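Local coordinates for protection of telomeres protein 1 (Schizosaccharomyces pombe, PDB 7CUI) that binds single-stranded telomeric DNA, protects the 3' overhang of the chromosome end and regulates telomerase and telomere length, at residues Arg52-Val57 against Trp163-Val168; Val58-Lys63 against Glu140-His145; Ser77-Phe82 against Phe98-Ala103. All blocks are in the same frame, centred on the assembly; numbering follows the deposited sequence.

Overall arrangement
The three contacts illustrate how a barrel closed by sequence-distant strands is organised, here in the C-terminal part of Pot1, whose strand order is that of an OB fold. They are nested along the chain: contact 1 encloses contact 2, which encloses contact 3. Their centres are about 19 Å apart in every pairing. Contacts 1 and 2 use adjoining segments of strand 49-73, the first against strand 163-171, the second against helix 138-148. Contact 3 sets strand 77-87 against the end of strand 93-99 and helix 100-107. Contact 1 meets contact 3 in the interior, where Ile166 packs on Phe98, and contact 2 meets it where Trp61 and Pro62 touch Phe82, so all three belong to one barrel.

Contact 1 (Arg52-Val57 against Trp163-Val168); sequences RLRVQV and WFDIYV
The Trp163 indole lies with one face against Gln56, whose CG sits over the centre of the five-membered ring, 4.2 Å from its centroid, while the backbone carbonyl of Arg54 meets the indole at its edge. Beyond CG the glutamine runs on extended, and its amide stacks on the indole with the two planes 17° apart; NE2 is held by the carbonyl of Thr161. The Phe164 ring carries Val55 CG1 over one face, offset toward the rim, and takes Val57 CG2 at its edge, 3.7 Å from CZ. These groups flank the antiparallel pairing of the first and fourth barrel strands of an OB fold, a worked example of how such a barrel brings together strands far apart in sequence.

The N-to-C directions of the two short segments lie 135° apart, well short of exactly antiparallel. Four backbone hydrogen bonds join them, in two reciprocal pairs: Leu53 with Ile166, and Val55 with Phe164. On the face that bears Trp163, the carboxylate of Asp165 lies between two arginines. Its OD2 is 3.5 Å from Arg52 NH2, and its OD1 is 3.5 Å from Arg54 NE. Both oxygens stand well out of the guanidinium planes, so the salt-bridge network rests on charge alone. The buried carboxylate is probably stabilised in its ionised form by this pair of positive groups. Arg52 also lays its aliphatic stem alongside Tyr167, with CD 3.7 Å from CE1.

The other face is apolar and is covered by helix 34-38, which reaches Leu53 and Val55. Here Ile166 CG2 touches Leu53 CB at 3.7 Å and Val55 CG1 at 3.8 Å, and Leu53 CD1 meets Val168 CG2.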
loop_
_atom_site.group_PDB
_atom_site.type_symbol
_atom_site.label_atom_id
_atom_site.label_comp_id
_atom_site.label_asym_id
_atom_site.label_seq_id
_atom_site.Cartn_x
_atom_site.Cartn_y
_atom_site.Cartn_z
ATOM N N ARG A 52 -5.702 -8.716 -9.327
ATOM C CA ARG A 52 -6.536 -7.525 -9.364
ATOM C C ARG A 52 -7.613 -7.660 -8.294
ATOM O O ARG A 52 -8.250 -8.703 -8.188
ATOM C CB ARG A 52 -7.210 -7.416 -10.733
ATOM C CG ARG A 52 -7.859 -6.071 -11.016
ATOM C CD ARG A 52 -8.321 -6.030 -12.459
ATOM N NE ARG A 52 -9.765 -5.908 -12.568
ATOM C CZ ARG A 52 -10.391 -4.775 -12.857
ATOM N NH1 ARG A 52 -9.695 -3.671 -13.072
ATOM N NH2 ARG A 52 -11.709 -4.751 -12.930
ATOM N N LEU A 53 -7.816 -6.600 -7.504
ATOM C CA LEU A 53 -8.747 -6.668 -6.389
ATOM C C LEU A 53 -9.623 -5.419 -6.348
ATOM O O LEU A 53 -9.187 -4.343 -6.744
ATOM C CB LEU A 53 -7.971 -6.801 -5.076
ATOM C CG LEU A 53 -6.914 -7.899 -5.028
ATOM C CD1 LEU A 53 -5.540 -7.301 -5.235
ATOM C CD2 LEU A 53 -6.958 -8.616 -3.695
ATOM N N ARG A 54 -10.861 -5.588 -5.868
ATOM C CA ARG A 54 -11.739 -4.477 -5.546
ATOM C C ARG A 54 -11.778 -4.359 -4.027
ATOM O O ARG A 54 -12.212 -5.289 -3.343
ATOM C CB ARG A 54 -13.138 -4.683 -6.134
ATOM C CG ARG A 54 -13.986 -3.420 -6.137
ATOM C CD ARG A 54 -15.300 -3.559 -6.873
ATOM N NE ARG A 54 -15.126 -4.105 -8.213
ATOM C CZ ARG A 54 -15.396 -3.460 -9.341
ATOM N NH1 ARG A 54 -15.868 -2.227 -9.308
ATOM N NH2 ARG A 54 -15.199 -4.058 -10.502
ATOM N N VAL A 55 -11.329 -3.206 -3.516
ATOM C CA VAL A 55 -10.772 -3.183 -2.174
ATOM C C VAL A 55 -11.118 -1.882 -1.445
ATOM O O VAL A 55 -11.543 -0.898 -2.052
ATOM C CB VAL A 55 -9.257 -3.466 -2.246
ATOM C CG1 VAL A 55 -8.386 -2.228 -2.078
ATOM C CG2 VAL A 55 -8.843 -4.587 -1.311
ATOM N N GLN A 56 -10.929 -1.916 -0.122
ATOM C CA GLN A 56 -11.168 -0.821 0.803
ATOM C C GLN A 56 -9.955 -0.749 1.725
ATOM O O GLN A 56 -9.437 -1.786 2.134
ATOM C CB GLN A 56 -12.362 -1.203 1.673
ATOM C CG GLN A 56 -13.405 -0.116 1.847
ATOM C CD GLN A 56 -14.544 -0.579 2.725
ATOM O OE1 GLN A 56 -14.613 -1.737 3.142
ATOM N NE2 GLN A 56 -15.452 0.339 3.018
ATOM N N VAL A 57 -9.493 0.466 2.056
ATOM C CA VAL A 57 -8.373 0.590 2.977
ATOM C C VAL A 57 -8.903 0.542 4.405
ATOM O O VAL A 57 -9.855 1.246 4.746
ATOM C CB VAL A 57 -7.523 1.854 2.751
ATOM C CG1 VAL A 57 -6.340 1.896 3.712
ATOM C CG2 VAL A 57 -7.037 1.978 1.316
ATOM N N TRP A 163 -14.153 2.511 -2.097
ATOM C CA TRP A 163 -13.827 1.302 -2.839
ATOM C C TRP A 163 -13.084 1.668 -4.116
ATOM O O TRP A 163 -13.440 2.644 -4.779
ATOM C CB TRP A 163 -15.107 0.539 -3.198
ATOM C CG TRP A 163 -15.741 -0.160 -2.041
ATOM C CD1 TRP A 163 -16.714 0.333 -1.224
ATOM C CD2 TRP A 163 -15.438 -1.482 -1.561
ATOM N NE1 TRP A 163 -17.047 -0.593 -0.274
ATOM C CE2 TRP A 163 -16.283 -1.716 -0.454
ATOM C CE3 TRP A 163 -14.549 -2.493 -1.957
ATOM C CZ2 TRP A 163 -16.256 -2.918 0.257
ATOM C CZ3 TRP A 163 -14.523 -3.677 -1.251
ATOM C CH2 TRP A 163 -15.368 -3.886 -0.159
ATOM N N PHE A 164 -12.080 0.853 -4.468
ATOM C CA PHE A 164 -11.308 1.058 -5.684
ATOM C C PHE A 164 -10.667 -0.260 -6.112
ATOM O O PHE A 164 -10.494 -1.165 -5.295
ATOM C CB PHE A 164 -10.276 2.178 -5.508
ATOM C CG PHE A 164 -9.262 1.950 -4.413
ATOM C CD1 PHE A 164 -9.529 2.332 -3.103
ATOM C CD2 PHE A 164 -8.043 1.341 -4.684
ATOM C CE1 PHE A 164 -8.606 2.109 -2.091
ATOM C CE2 PHE A 164 -7.115 1.127 -3.672
ATOM C CZ PHE A 164 -7.395 1.514 -2.378
ATOM N N ASP A 165 -10.345 -0.353 -7.408
ATOM C CA ASP A 165 -9.617 -1.496 -7.933
ATOM C C ASP A 165 -8.127 -1.256 -7.717
ATOM O O ASP A 165 -7.658 -0.126 -7.832
ATOM C CB ASP A 165 -9.969 -1.770 -9.397
ATOM C CG ASP A 165 -11.361 -2.348 -9.594
ATOM O OD1 ASP A 165 -11.852 -3.021 -8.669
ATOM O OD2 ASP A 165 -11.943 -2.117 -10.674
ATOM N N ILE A 166 -7.398 -2.329 -7.388
ATOM C CA ILE A 166 -5.974 -2.265 -7.090
ATOM C C ILE A 166 -5.284 -3.437 -7.784
ATOM O O ILE A 166 -5.819 -4.542 -7.799
ATOM C CB ILE A 166 -5.750 -2.284 -5.558
ATOM C CG1 ILE A 166 -4.294 -2.039 -5.159
ATOM C CG2 ILE A 166 -6.271 -3.573 -4.945
ATOM C CD1 ILE A 166 -3.742 -0.725 -5.641
ATOM N N TYR A 167 -4.110 -3.178 -8.376
ATOM C CA TYR A 167 -3.268 -4.252 -8.882
ATOM C C TYR A 167 -2.152 -4.517 -7.879
ATOM O O TYR A 167 -1.551 -3.579 -7.363
ATOM C CB TYR A 167 -2.599 -3.885 -10.208
ATOM C CG TYR A 167 -3.504 -3.483 -11.342
ATOM C CD1 TYR A 167 -4.829 -3.882 -11.397
ATOM C CD2 TYR A 167 -3.011 -2.733 -12.398
ATOM C CE1 TYR A 167 -5.650 -3.518 -12.454
ATOM C CE2 TYR A 167 -3.815 -2.363 -13.463
ATOM C CZ TYR A 167 -5.141 -2.759 -13.493
ATOM O OH TYR A 167 -5.936 -2.392 -14.539
ATOM N N VAL A 168 -1.872 -5.797 -7.621
ATOM C CA VAL A 168 -0.779 -6.168 -6.736
ATOM C C VAL A 168 0.127 -7.163 -7.452
ATOM O O VAL A 168 -0.349 -8.025 -8.186
ATOM C CB VAL A 168 -1.267 -6.721 -5.381
ATOM C CG1 VAL A 168 -2.142 -5.723 -4.637
ATOM C CG2 VAL A 168 -1.962 -8.071 -5.507
#

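Contact 2 (Val58-Lys63 against Glu140-His145); sequences VDFWPK and ERIQHH. With SO4 (sulfate ion), chain E.
Lys63 and Gln143 mark the nearest approach of the two backbones, with their CA atoms 7.8 Å apart, a separation at which side chains must bridge the gap to the helix. Strand residues 58-61 begin with a classic beta bulge, Val58 and Asp59 both facing Leu85, and the chain then turns through a cis peptide bond before Pro62 to reach Lys63. Opposite them is one stretch of helix 138-148, part of the helical insertion between the third and fourth strands of the OB fold. The example shows how, within these segments, a single isoleucine does most of the seating of such an insertion.

Ile142 is the residue that points from the helix at the strand. Its chain is extended (chi2 176°), which carries CD1 forward to within 3.6 Å of Asp59 OD1 and 3.7 Å of Phe60 CE2; it crosses the Phe60 side chain obliquely. The other branch, CG2, lies 4.1 Å from Lys63 CD, where the two side chains cross at about a right angle. Phe60 also stacks on Trp135 and touches Leu138 and Glu139, and Lys63 touches Ile146.

Beside Ile142 CD1, Asp59 OD1 is gripped by two donors of its own segment. It accepts Phe60 N at 2.7 Å on its anti side and Lys63 NZ at 2.8 Å on its syn side, both from the same face of the carboxylate plane. The ammonium also bonds to Phe60 O, and would probably keep Asp59 ionised.

Elsewhere on the helix, Arg141 lays its guanidinium over the His144 ring, NH2 above the ring centre, while its NE forms a salt bridge to Asp158. A sulfate ion, probably from the crystallisation liquor, binds there: Arg141 NH1 donates to its O2 at 3.2 Å, with an N-H...O angle of 162°.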
loop_
_atom_site.group_PDB
_atom_site.type_symbol
_atom_site.label_atom_id
_atom_site.label_comp_id
_atom_site.label_asym_id
_atom_site.label_seq_id
_atom_site.Cartn_x
_atom_site.Cartn_y
_atom_site.Cartn_z
ATOM N N VAL A 58 -8.232 -0.260 5.237
ATOM C CA VAL A 58 -8.722 -0.585 6.564
ATOM C C VAL A 58 -7.692 -0.187 7.623
ATOM O O VAL A 58 -8.039 -0.010 8.790
ATOM C CB VAL A 58 -9.134 -2.071 6.610
ATOM C CG1 VAL A 58 -8.820 -2.759 7.945
ATOM C CG2 VAL A 58 -10.601 -2.237 6.224
ATOM N N ASP A 59 -6.430 -0.028 7.201
ATOM C CA ASP A 59 -5.331 0.355 8.075
ATOM C C ASP A 59 -4.138 0.744 7.200
ATOM O O ASP A 59 -4.164 0.506 5.991
ATOM C CB ASP A 59 -4.989 -0.772 9.059
ATOM C CG ASP A 59 -4.241 -0.319 10.304
ATOM O OD1 ASP A 59 -3.772 0.827 10.323
ATOM O OD2 ASP A 59 -4.141 -1.119 11.250
ATOM N N PHE A 60 -3.100 1.341 7.806
ATOM C CA PHE A 60 -1.874 1.662 7.084
ATOM C C PHE A 60 -0.678 1.766 8.032
ATOM O O PHE A 60 -0.840 1.917 9.245
ATOM C CB PHE A 60 -2.041 2.939 6.254
ATOM C CG PHE A 60 -2.318 4.188 7.054
ATOM C CD1 PHE A 60 -1.298 4.832 7.744
ATOM C CD2 PHE A 60 -3.596 4.724 7.109
ATOM C CE1 PHE A 60 -1.551 5.983 8.475
ATOM C CE2 PHE A 60 -3.852 5.877 7.837
ATOM C CZ PHE A 60 -2.830 6.502 8.522
ATOM N N TRP A 61 0.524 1.705 7.436
ATOM C CA TRP A 61 1.800 1.776 8.132
ATOM C C TRP A 61 2.802 2.571 7.295
ATOM O O TRP A 61 2.863 2.391 6.077
ATOM C CB TRP A 61 2.328 0.367 8.427
ATOM C CG TRP A 61 3.236 0.358 9.616
ATOM C CD1 TRP A 61 2.864 0.198 10.922
ATOM C CD2 TRP A 61 4.658 0.588 9.630
ATOM N NE1 TRP A 61 3.955 0.287 11.747
ATOM C CE2 TRP A 61 5.068 0.528 10.984
ATOM C CE3 TRP A 61 5.618 0.846 8.645
ATOM C CZ2 TRP A 61 6.395 0.707 11.369
ATOM C CZ3 TRP A 61 6.932 1.020 9.024
ATOM C CH2 TRP A 61 7.314 0.945 10.368
ATOM N N PRO A 62 3.623 3.471 7.890
ATOM C CA PRO A 62 3.573 3.782 9.320
ATOM C C PRO A 62 2.432 4.726 9.701
ATOM O O PRO A 62 1.720 5.238 8.838
ATOM C CB PRO A 62 4.949 4.415 9.595
ATOM C CG PRO A 62 5.401 4.997 8.269
ATOM C CD PRO A 62 4.673 4.229 7.188
ATOM N N LYS A 63 2.262 4.951 11.007
ATOM C CA LYS A 63 1.115 5.691 11.501
ATOM C C LYS A 63 1.257 7.189 11.242
ATOM O O LYS A 63 0.247 7.861 11.056
ATOM C CB LYS A 63 0.866 5.379 12.976
ATOM C CG LYS A 63 0.553 3.922 13.273
ATOM C CD LYS A 63 -0.651 3.395 12.517
ATOM C CE LYS A 63 -0.983 1.974 12.915
ATOM N NZ LYS A 63 -1.379 1.166 11.740
ATOM N N GLU A 140 -7.561 10.341 10.161
ATOM C CA GLU A 140 -8.057 11.218 11.210
ATOM C C GLU A 140 -8.437 10.388 12.429
ATOM O O GLU A 140 -8.127 10.754 13.562
ATOM C CB GLU A 140 -9.307 11.956 10.738
ATOM C CG GLU A 140 -9.006 13.197 9.928
ATOM C CD GLU A 140 -10.199 13.866 9.261
ATOM O OE1 GLU A 140 -11.364 13.511 9.591
ATOM O OE2 GLU A 140 -9.968 14.751 8.405
ATOM N N ARG A 141 -9.116 9.268 12.164
ATOM C CA ARG A 141 -9.651 8.407 13.204
ATOM C C ARG A 141 -8.515 7.616 13.842
ATOM O O ARG A 141 -8.507 7.401 15.053
ATOM C CB ARG A 141 -10.726 7.477 12.632
ATOM C CG ARG A 141 -12.130 8.081 12.555
ATOM C CD ARG A 141 -12.598 9.072 13.604
ATOM N NE ARG A 141 -13.054 8.495 14.872
ATOM C CZ ARG A 141 -13.433 9.188 15.962
ATOM N NH1 ARG A 141 -13.933 8.533 17.039
ATOM N NH2 ARG A 141 -13.349 10.509 15.963
ATOM N N ILE A 142 -7.559 7.181 13.014
ATOM C CA ILE A 142 -6.415 6.446 13.524
ATOM C C ILE A 142 -5.636 7.344 14.486
ATOM O O ILE A 142 -5.271 6.904 15.575
ATOM C CB ILE A 142 -5.552 5.872 12.383
ATOM C CG1 ILE A 142 -6.167 4.585 11.822
ATOM C CG2 ILE A 142 -4.114 5.658 12.841
ATOM C CD1 ILE A 142 -5.438 4.003 10.639
ATOM N N GLN A 143 -5.424 8.610 14.096
ATOM C CA GLN A 143 -4.726 9.552 14.958
ATOM C C GLN A 143 -5.568 9.883 16.190
ATOM O O GLN A 143 -5.030 10.110 17.275
ATOM C CB GLN A 143 -4.369 10.828 14.198
ATOM C CG GLN A 143 -3.306 10.620 13.129
ATOM C CD GLN A 143 -2.087 9.882 13.630
ATOM O OE1 GLN A 143 -1.508 9.064 12.921
ATOM N NE2 GLN A 143 -1.669 10.173 14.853
ATOM N N HIS A 144 -6.892 9.917 16.009
ATOM C CA HIS A 144 -7.806 10.173 17.106
ATOM C C HIS A 144 -7.617 9.111 18.186
ATOM O O HIS A 144 -7.575 9.433 19.372
ATOM C CB HIS A 144 -9.255 10.238 16.608
ATOM C CG HIS A 144 -10.248 10.196 17.721
ATOM N ND1 HIS A 144 -10.614 11.328 18.433
ATOM C CD2 HIS A 144 -10.910 9.163 18.288
ATOM C CE1 HIS A 144 -11.472 10.994 19.375
ATOM N NE2 HIS A 144 -11.670 9.670 19.309
ATOM N N HIS A 145 -7.499 7.846 17.768
ATOM C CA HIS A 145 -7.413 6.749 18.722
ATOM C C HIS A 145 -6.053 6.731 19.418
ATOM O O HIS A 145 -5.971 6.478 20.623
ATOM C CB HIS A 145 -7.769 5.411 18.064
ATOM C CG HIS A 145 -9.225 5.266 17.778
ATOM N ND1 HIS A 145 -10.182 5.251 18.780
ATOM C CD2 HIS A 145 -9.900 5.129 16.614
ATOM C CE1 HIS A 145 -11.378 5.109 18.244
ATOM N NE2 HIS A 145 -11.231 5.030 16.915
HETATM S S SO4 E . -16.041 8.780 19.531
HETATM O O1 SO4 E . -15.100 7.920 20.197
HETATM O O2 SO4 E . -15.456 10.085 19.365
HETATM O O3 SO4 E . -16.371 8.229 18.242
HETATM O O4 SO4 E . -17.237 8.886 20.322
#

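Contact 3 (Ser77-Phe82 against Phe98-Ala103); sequences SYVWMF and FFDSDA
Phe82 sets CG between its backbone N and carbonyl carbon (chi1 55°), on the side of Phe98, whose own CG is anti to its carbonyl carbon (chi1 -72°). Phe98 CB lies over the Phe82 face, 4.1 Å from the centroid and offset toward the rim, a CH-pi contact, while the Phe98 ring leads away. Ala103 CB approaches Phe82 CE1 at 3.9 Å from the helix and also touches Trp80 CB. On the other face of the hairpin, Met81, present as selenomethionine, puts CB at the edge of the Phe99 ring, 3.8 Å from CD1.

Phe82 and Phe98 form a hydrogen-bonded antiparallel pair, exchanging backbone bonds both ways. Beyond the last strand residue, Asp100 N still donates to Trp80 O at 2.9 Å, nearly straight at 172°, tying the strand-to-helix turn to the neighbouring strand. An alanine at Phe82 would probably open a gap beneath Phe98 CB and Ala103 CB and leave the Phe68 ring without its stacking partner.

Phe68 belongs to strand 49-73, which flanks strand 77-87 here, while helix 100-107 covers Trp80 through Ala104 and Ile107.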
loop_
_atom_site.group_PDB
_atom_site.type_symbol
_atom_site.label_atom_id
_atom_site.label_comp_id
_atom_site.label_asym_id
_atom_site.label_seq_id
_atom_site.Cartn_x
_atom_site.Cartn_y
_atom_site.Cartn_z
ATOM N N SER A 77 18.668 11.627 0.197
ATOM C CA SER A 77 17.843 11.048 -0.854
ATOM C C SER A 77 16.800 10.115 -0.247
ATOM O O SER A 77 17.150 9.092 0.343
ATOM C CB SER A 77 18.670 10.316 -1.873
ATOM O OG SER A 77 19.421 11.227 -2.656
ATOM N N TYR A 78 15.522 10.461 -0.436
ATOM C CA TYR A 78 14.423 9.737 0.183
ATOM C C TYR A 78 13.602 8.997 -0.874
ATOM O O TYR A 78 13.630 9.342 -2.055
ATOM C CB TYR A 78 13.548 10.701 0.990
ATOM C CG TYR A 78 14.174 11.263 2.242
ATOM C CD1 TYR A 78 15.119 12.276 2.184
ATOM C CD2 TYR A 78 13.804 10.795 3.495
ATOM C CE1 TYR A 78 15.694 12.796 3.333
ATOM C CE2 TYR A 78 14.369 11.304 4.654
ATOM C CZ TYR A 78 15.316 12.311 4.573
ATOM O OH TYR A 78 15.864 12.818 5.716
ATOM N N VAL A 79 12.867 7.969 -0.434
ATOM C CA VAL A 79 11.943 7.248 -1.297
ATOM C C VAL A 79 10.646 6.998 -0.539
ATOM O O VAL A 79 10.655 6.894 0.689
ATOM C CB VAL A 79 12.514 5.920 -1.840
ATOM C CG1 VAL A 79 13.617 6.142 -2.866
ATOM C CG2 VAL A 79 12.951 4.970 -0.732
ATOM N N TRP A 80 9.549 6.897 -1.302
ATOM C CA TRP A 80 8.257 6.517 -0.759
ATOM C C TRP A 80 8.323 5.073 -0.281
ATOM O O TRP A 80 8.804 4.198 -0.997
ATOM C CB TRP A 80 7.147 6.656 -1.808
ATOM C CG TRP A 80 6.868 8.048 -2.282
ATOM C CD1 TRP A 80 6.912 8.494 -3.571
ATOM C CD2 TRP A 80 6.477 9.177 -1.480
ATOM N NE1 TRP A 80 6.589 9.823 -3.627
ATOM C CE2 TRP A 80 6.320 10.271 -2.360
ATOM C CE3 TRP A 80 6.254 9.376 -0.111
ATOM C CZ2 TRP A 80 5.934 11.537 -1.914
ATOM C CZ3 TRP A 80 5.886 10.629 0.331
ATOM C CH2 TRP A 80 5.730 11.692 -0.561
HETATM N N MSE A 81 7.820 4.840 0.932
HETATM C CA MSE A 81 7.606 3.489 1.411
HETATM C C MSE A 81 6.551 3.492 2.514
HETATM O O MSE A 81 6.765 4.031 3.598
HETATM C CB MSE A 81 8.922 2.854 1.869
HETATM C CG MSE A 81 8.760 1.409 2.255
HETATM SE SE MSE A 81 10.330 0.778 3.228
HETATM C CE MSE A 81 10.336 1.508 5.055
ATOM N N PHE A 82 5.404 2.884 2.204
ATOM C CA PHE A 82 4.315 2.715 3.151
ATOM C C PHE A 82 3.469 1.521 2.719
ATOM O O PHE A 82 3.612 1.026 1.601
ATOM C CB PHE A 82 3.491 4.002 3.279
ATOM C CG PHE A 82 2.950 4.555 1.983
ATOM C CD1 PHE A 82 3.682 5.475 1.246
ATOM C CD2 PHE A 82 1.702 4.170 1.503
ATOM C CE1 PHE A 82 3.181 5.989 0.058
ATOM C CE2 PHE A 82 1.203 4.689 0.315
ATOM C CZ PHE A 82 1.942 5.602 -0.406
ATOM N N PHE A 98 3.320 0.096 -1.035
ATOM C CA PHE A 98 3.616 1.086 -2.056
ATOM C C PHE A 98 5.024 1.632 -1.828
ATOM O O PHE A 98 5.306 2.248 -0.801
ATOM C CB PHE A 98 2.547 2.180 -2.096
ATOM C CG PHE A 98 1.237 1.703 -2.665
ATOM C CD1 PHE A 98 0.287 1.105 -1.846
ATOM C CD2 PHE A 98 0.966 1.806 -4.025
ATOM C CE1 PHE A 98 -0.908 0.639 -2.374
ATOM C CE2 PHE A 98 -0.234 1.342 -4.551
ATOM C CZ PHE A 98 -1.169 0.762 -3.722
ATOM N N PHE A 99 5.891 1.393 -2.812
ATOM C CA PHE A 99 7.303 1.717 -2.742
ATOM C C PHE A 99 7.685 2.519 -3.984
ATOM O O PHE A 99 7.196 2.240 -5.083
ATOM C CB PHE A 99 8.106 0.416 -2.637
ATOM C CG PHE A 99 9.595 0.583 -2.491
ATOM C CD1 PHE A 99 10.136 1.146 -1.344
ATOM C CD2 PHE A 99 10.465 0.173 -3.493
ATOM C CE1 PHE A 99 11.509 1.309 -1.206
ATOM C CE2 PHE A 99 11.838 0.335 -3.355
ATOM C CZ PHE A 99 12.359 0.899 -2.210
ATOM N N ASP A 100 8.523 3.543 -3.778
ATOM C CA ASP A 100 9.239 4.235 -4.840
ATOM C C ASP A 100 8.285 4.666 -5.958
ATOM O O ASP A 100 7.324 5.388 -5.705
ATOM C CB ASP A 100 10.450 3.419 -5.308
ATOM C CG ASP A 100 11.558 4.261 -5.917
ATOM O OD1 ASP A 100 11.354 5.487 -6.074
ATOM O OD2 ASP A 100 12.621 3.684 -6.227
ATOM N N SER A 101 8.546 4.209 -7.191
ATOM C CA SER A 101 7.837 4.682 -8.375
ATOM C C SER A 101 6.360 4.276 -8.376
ATOM O O SER A 101 5.536 4.974 -8.966
ATOM C CB SER A 101 8.533 4.258 -9.644
ATOM O OG SER A 101 8.770 2.860 -9.637
ATOM N N ASP A 102 6.029 3.160 -7.715
ATOM C CA ASP A 102 4.648 2.711 -7.628
ATOM C C ASP A 102 3.861 3.619 -6.684
ATOM O O ASP A 102 2.694 3.919 -6.936
ATOM C CB ASP A 102 4.566 1.234 -7.238
ATOM C CG ASP A 102 4.975 0.277 -8.350
ATOM O OD1 ASP A 102 4.567 0.506 -9.513
ATOM O OD2 ASP A 102 5.698 -0.699 -8.048
ATOM N N ALA A 103 4.518 4.058 -5.602
ATOM C CA ALA A 103 3.928 4.987 -4.653
ATOM C C ALA A 103 3.774 6.362 -5.297
ATOM O O ALA A 103 2.788 7.049 -5.048
ATOM C CB ALA A 103 4.754 5.046 -3.394
#